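Local structure of GH26C (Muricauda sp. MAR_2010_75, 6Q78) at residues V144-F156 against L210-R223. The protein probably hydrolyses beta-1,4-mannosidic linkages of mannans, as an endo-acting beta-mannanase of glycoside hydrolase family 26. Sequence-based numbering, arbitrary orientation.
Sequences VLRAFDMGLVNVF and LVGSNGALVPIIFR
F148, F156 and I221 bury the most surface where strands 153-156 and 220-223 run side by side as parallel neighbours in the (beta/alpha)8 (TIM) barrel of this family 26 glycoside hydrolase. F148, on helix 132-150, has CG anti to the backbone N (chi1 178°), which carries the ring onto the loop that leads into strand 220-223. V218 CG2 makes a CH-pi contact over one face, 4.0 Å from the centroid of the F148 ring. N214 OD1 lies in the ring plane at the edge, 3.5 Å from F148 CE2, and the same oxygen closes an Asx turn by accepting from A216 N. P219 CD presses obliquely on F148 CE1. G212 has no side chain, and a CB there would collide with F148 CE2, so the backbone can lie close against the ring. With an alanine at F148 the ring is gone, and V218 and P219 would probably face a gap between helix and loop. Between the strands, F156 N donates to I221 O (2.7 Å), the flanking bonds being I221 N to N154 O and R223 N to F156 O. I221 CD1 reaches V153 CG1 and V155 CG2 on one side of the sheet; the F156 ring, on the other, touches I220 CD1 and stacks with F117. R223 continues to salt bridges with E335 and D297. In the last turn of the helix, D149 grips S213 twice: OD1 takes S213 N on its syn side, and D149 OD2 takes S213 OG at 2.6 Å from above the carboxylate plane.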
loop_
_atom_site.group_PDB
_atom_site.type_symbol
_atom_site.label_atom_id
_atom_site.label_comp_id
_atom_site.label_asym_id
_atom_site.label_seq_id
_atom_site.Cartn_x
_atom_site.Cartn_y
_atom_site.Cartn_z
ATOM N N VAL A 144 -3.433 -13.218 4.277
ATOM C CA VAL A 144 -4.476 -12.200 4.135
ATOM C C VAL A 144 -5.741 -12.603 4.898
ATOM O O VAL A 144 -6.381 -11.758 5.556
ATOM C CB VAL A 144 -4.735 -11.956 2.637
ATOM C CG1 VAL A 144 -6.058 -11.179 2.376
ATOM C CG2 VAL A 144 -3.560 -11.158 2.053
ATOM N N LEU A 145 -6.138 -13.878 4.797
ATOM C CA LEU A 145 -7.320 -14.322 5.531
ATOM C C LEU A 145 -7.076 -14.270 7.026
ATOM O O LEU A 145 -7.982 -13.867 7.789
ATOM C CB LEU A 145 -7.747 -15.735 5.114
ATOM C CG LEU A 145 -8.125 -15.918 3.647
ATOM C CD1 LEU A 145 -8.468 -17.415 3.408
ATOM C CD2 LEU A 145 -9.324 -15.049 3.298
ATOM N N ARG A 146 -5.870 -14.666 7.474
ATOM C CA ARG A 146 -5.493 -14.534 8.886
ATOM C C ARG A 146 -5.594 -13.079 9.329
ATOM O O ARG A 146 -6.173 -12.758 10.387
ATOM C CB ARG A 146 -4.049 -15.021 9.054
ATOM C CG ARG A 146 -3.328 -14.612 10.365
ATOM C CD ARG A 146 -1.972 -15.314 10.425
ATOM N NE ARG A 146 -1.102 -14.865 11.495
ATOM C CZ ARG A 146 0.166 -15.243 11.609
ATOM N NH1 ARG A 146 0.698 -16.051 10.696
ATOM N NH2 ARG A 146 0.906 -14.801 12.621
ATOM N N ALA A 147 -5.049 -12.169 8.515
ATOM C CA ALA A 147 -5.116 -10.752 8.861
ATOM C C ALA A 147 -6.563 -10.288 8.986
ATOM O O ALA A 147 -6.932 -9.621 9.969
ATOM C CB ALA A 147 -4.367 -9.916 7.805
ATOM N N PHE A 148 -7.408 -10.624 7.999
ATOM C CA PHE A 148 -8.794 -10.177 8.039
ATOM C C PHE A 148 -9.521 -10.767 9.245
ATOM O O PHE A 148 -10.296 -10.070 9.916
ATOM C CB PHE A 148 -9.496 -10.589 6.742
ATOM C CG PHE A 148 -10.944 -10.229 6.702
ATOM C CD1 PHE A 148 -11.333 -8.909 6.541
ATOM C CD2 PHE A 148 -11.907 -11.209 6.851
ATOM C CE1 PHE A 148 -12.668 -8.572 6.494
ATOM C CE2 PHE A 148 -13.262 -10.890 6.811
ATOM C CZ PHE A 148 -13.630 -9.553 6.618
ATOM N N ASP A 149 -9.293 -12.062 9.537
ATOM C CA ASP A 149 -9.963 -12.663 10.703
ATOM C C ASP A 149 -9.587 -11.957 11.997
ATOM O O ASP A 149 -10.375 -11.956 12.949
ATOM C CB ASP A 149 -9.613 -14.148 10.827
ATOM C CG ASP A 149 -10.323 -15.041 9.811
ATOM O OD1 ASP A 149 -11.235 -14.557 9.100
ATOM O OD2 ASP A 149 -9.959 -16.260 9.759
ATOM N N MET A 150 -8.386 -11.383 12.076
ATOM C CA MET A 150 -7.937 -10.644 13.255
ATOM C C MET A 150 -8.334 -9.170 13.203
ATOM O O MET A 150 -8.103 -8.437 14.191
ATOM C CB MET A 150 -6.408 -10.791 13.404
ATOM C CG MET A 150 -6.030 -12.240 13.675
ATOM S SD MET A 150 -4.293 -12.443 14.149
ATOM C CE MET A 150 -3.509 -11.731 12.743
ATOM N N GLY A 151 -8.934 -8.737 12.088
ATOM C CA GLY A 151 -9.388 -7.369 11.926
ATOM C C GLY A 151 -8.416 -6.425 11.261
ATOM O O GLY A 151 -8.717 -5.227 11.154
ATOM N N LEU A 152 -7.246 -6.901 10.860
ATOM C CA LEU A 152 -6.272 -6.036 10.213
ATOM C C LEU A 152 -6.784 -5.577 8.863
ATOM O O LEU A 152 -7.659 -6.198 8.256
ATOM C CB LEU A 152 -4.954 -6.769 9.968
ATOM C CG LEU A 152 -3.984 -6.955 11.144
ATOM C CD1 LEU A 152 -4.575 -7.724 12.301
ATOM C CD2 LEU A 152 -2.719 -7.612 10.637
ATOM N N VAL A 153 -6.196 -4.471 8.384
ATOM C CA VAL A 153 -6.402 -3.962 7.029
ATOM C C VAL A 153 -5.384 -4.631 6.112
ATOM O O VAL A 153 -4.234 -4.820 6.484
ATOM C CB VAL A 153 -6.217 -2.441 7.043
ATOM C CG1 VAL A 153 -6.300 -1.840 5.658
ATOM C CG2 VAL A 153 -7.228 -1.774 7.981
ATOM N N ASN A 154 -5.792 -4.952 4.878
ATOM C CA ASN A 154 -4.908 -5.551 3.865
ATOM C C ASN A 154 -4.714 -4.595 2.697
ATOM O O ASN A 154 -5.692 -4.104 2.128
ATOM C CB ASN A 154 -5.500 -6.861 3.319
ATOM C CG ASN A 154 -5.360 -8.021 4.273
ATOM O OD1 ASN A 154 -4.272 -8.604 4.407
ATOM N ND2 ASN A 154 -6.445 -8.378 4.941
ATOM N N VAL A 155 -3.459 -4.368 2.319
ATOM C CA VAL A 155 -3.095 -3.552 1.164
ATOM C C VAL A 155 -2.258 -4.415 0.223
ATOM O O VAL A 155 -1.349 -5.117 0.679
ATOM C CB VAL A 155 -2.319 -2.293 1.599
ATOM C CG1 VAL A 155 -2.091 -1.386 0.373
ATOM C CG2 VAL A 155 -3.048 -1.557 2.692
ATOM N N PHE A 156 -2.558 -4.371 -1.084
ATOM C CA PHE A 156 -1.735 -5.025 -2.106
ATOM C C PHE A 156 -1.121 -4.017 -3.056
ATOM O O PHE A 156 -1.844 -3.184 -3.629
ATOM C CB PHE A 156 -2.570 -5.951 -2.996
ATOM C CG PHE A 156 -2.786 -7.336 -2.443
ATOM C CD1 PHE A 156 -3.661 -7.545 -1.361
ATOM C CD2 PHE A 156 -2.110 -8.417 -2.985
ATOM C CE1 PHE A 156 -3.884 -8.838 -0.852
ATOM C CE2 PHE A 156 -2.359 -9.721 -2.499
ATOM C CZ PHE A 156 -3.252 -9.919 -1.438
ATOM N N LEU A 210 -11.299 -14.390 -1.727
ATOM C CA LEU A 210 -10.861 -14.141 -0.350
ATOM C C LEU A 210 -12.080 -14.068 0.556
ATOM O O LEU A 210 -12.701 -13.004 0.684
ATOM C CB LEU A 210 -10.089 -12.825 -0.278
ATOM C CG LEU A 210 -8.836 -12.765 -1.127
ATOM C CD1 LEU A 210 -8.266 -11.344 -1.085
ATOM C CD2 LEU A 210 -7.785 -13.783 -0.575
ATOM N N VAL A 211 -12.424 -15.190 1.186
ATOM C CA VAL A 211 -13.585 -15.263 2.089
ATOM C C VAL A 211 -13.077 -15.493 3.513
ATOM O O VAL A 211 -12.392 -16.491 3.779
ATOM C CB VAL A 211 -14.582 -16.351 1.662
ATOM C CG1 VAL A 211 -15.740 -16.374 2.678
ATOM C CG2 VAL A 211 -15.082 -16.104 0.246
ATOM N N GLY A 212 -13.411 -14.567 4.425
ATOM C CA GLY A 212 -12.985 -14.683 5.814
ATOM C C GLY A 212 -13.742 -15.773 6.556
ATOM O O GLY A 212 -14.692 -16.386 6.056
ATOM N N SER A 213 -13.287 -16.029 7.783
ATOM C CA SER A 213 -13.962 -17.029 8.602
ATOM C C SER A 213 -15.400 -16.644 8.894
ATOM O O SER A 213 -16.221 -17.535 9.164
ATOM C CB SER A 213 -13.164 -17.324 9.893
ATOM O OG SER A 213 -11.939 -17.953 9.617
ATOM N N ASN A 214 -15.731 -15.355 8.820
ATOM C CA ASN A 214 -17.093 -14.886 9.027
ATOM C C ASN A 214 -17.966 -15.007 7.784
ATOM O O ASN A 214 -19.150 -14.676 7.848
ATOM C CB ASN A 214 -17.094 -13.443 9.564
ATOM C CG ASN A 214 -16.685 -12.408 8.520
ATOM O OD1 ASN A 214 -16.225 -12.738 7.416
ATOM N ND2 ASN A 214 -16.818 -11.139 8.879
ATOM N N GLY A 215 -17.419 -15.476 6.660
ATOM C CA GLY A 215 -18.203 -15.641 5.454
ATOM C C GLY A 215 -18.239 -14.439 4.534
ATOM O O GLY A 215 -18.807 -14.534 3.443
ATOM N N ALA A 216 -17.636 -13.320 4.918
ATOM C CA ALA A 216 -17.624 -12.137 4.074
ATOM C C ALA A 216 -16.361 -12.112 3.207
ATOM O O ALA A 216 -15.304 -12.617 3.599
ATOM C CB ALA A 216 -17.580 -10.869 4.936
ATOM N N LEU A 217 -16.462 -11.450 2.055
ATOM C CA LEU A 217 -15.272 -11.161 1.257
ATOM C C LEU A 217 -14.335 -10.186 1.971
ATOM O O LEU A 217 -14.762 -9.200 2.578
ATOM C CB LEU A 217 -15.663 -10.584 -0.117
ATOM C CG LEU A 217 -16.380 -11.569 -1.048
ATOM C CD1 LEU A 217 -16.829 -10.886 -2.341
ATOM C CD2 LEU A 217 -15.426 -12.701 -1.368
ATOM N N VAL A 218 -13.036 -10.443 1.862
ATOM C CA VAL A 218 -12.016 -9.607 2.486
ATOM C C VAL A 218 -11.840 -8.343 1.651
ATOM O O VAL A 218 -11.422 -8.434 0.479
ATOM C CB VAL A 218 -10.668 -10.342 2.541
ATOM C CG1 VAL A 218 -9.589 -9.412 3.121
ATOM C CG2 VAL A 218 -10.799 -11.637 3.345
ATOM N N PRO A 219 -12.087 -7.143 2.187
ATOM C CA PRO A 219 -11.765 -5.929 1.414
ATOM C C PRO A 219 -10.267 -5.778 1.289
ATOM O O PRO A 219 -9.534 -5.988 2.254
ATOM C CB PRO A 219 -12.365 -4.789 2.255
ATOM C CG PRO A 219 -13.427 -5.502 3.119
ATOM C CD PRO A 219 -12.800 -6.829 3.439
ATOM N N ILE A 220 -9.809 -5.432 0.081
ATOM C CA ILE A 220 -8.399 -5.114 -0.057
ATOM C C ILE A 220 -8.229 -3.737 -0.672
ATOM O O ILE A 220 -9.038 -3.290 -1.497
ATOM C CB ILE A 220 -7.621 -6.176 -0.851
ATOM C CG1 ILE A 220 -8.077 -6.236 -2.291
ATOM C CG2 ILE A 220 -7.666 -7.579 -0.159
ATOM C CD1 ILE A 220 -7.074 -6.952 -3.179
ATOM N N ILE A 221 -7.144 -3.079 -0.283
ATOM C CA ILE A 221 -6.718 -1.837 -0.928
ATOM C C ILE A 221 -5.713 -2.205 -2.005
ATOM O O ILE A 221 -4.702 -2.845 -1.722
ATOM C CB ILE A 221 -6.092 -0.889 0.100
ATOM C CG1 ILE A 221 -7.116 -0.526 1.199
ATOM C CG2 ILE A 221 -5.500 0.334 -0.615
ATOM C CD1 ILE A 221 -6.515 0.164 2.364
ATOM N N PHE A 222 -6.018 -1.862 -3.245
ATOM C CA PHE A 222 -5.168 -2.183 -4.385
ATOM C C PHE A 222 -4.441 -0.903 -4.815
ATOM O O PHE A 222 -5.082 0.139 -5.094
ATOM C CB PHE A 222 -6.058 -2.728 -5.508
ATOM C CG PHE A 222 -5.323 -3.083 -6.791
ATOM C CD1 PHE A 222 -5.867 -2.724 -8.027
ATOM C CD2 PHE A 222 -4.174 -3.851 -6.775
ATOM C CE1 PHE A 222 -5.255 -3.115 -9.219
ATOM C CE2 PHE A 222 -3.533 -4.200 -7.982
ATOM C CZ PHE A 222 -4.112 -3.847 -9.175
ATOM N N ARG A 223 -3.095 -0.966 -4.806
ATOM C CA ARG A 223 -2.211 0.188 -5.037
ATOM C C ARG A 223 -1.301 -0.098 -6.221
ATOM O O ARG A 223 -0.127 -0.424 -6.022
ATOM C CB ARG A 223 -1.387 0.461 -3.768
ATOM C CG ARG A 223 -0.549 1.732 -3.810
ATOM C CD ARG A 223 0.055 1.998 -2.435
ATOM N NE ARG A 223 1.062 1.000 -2.069
ATOM C CZ ARG A 223 2.376 1.146 -2.259
ATOM N NH1 ARG A 223 2.890 2.234 -2.831
ATOM N NH2 ARG A 223 3.203 0.202 -1.845
HETATM O O HOH W 1 -13.614 -13.313 9.439
HETATM O O HOH W 2 -8.847 -6.509 4.867
HETATM O O HOH W 3 -8.180 -3.814 3.558
#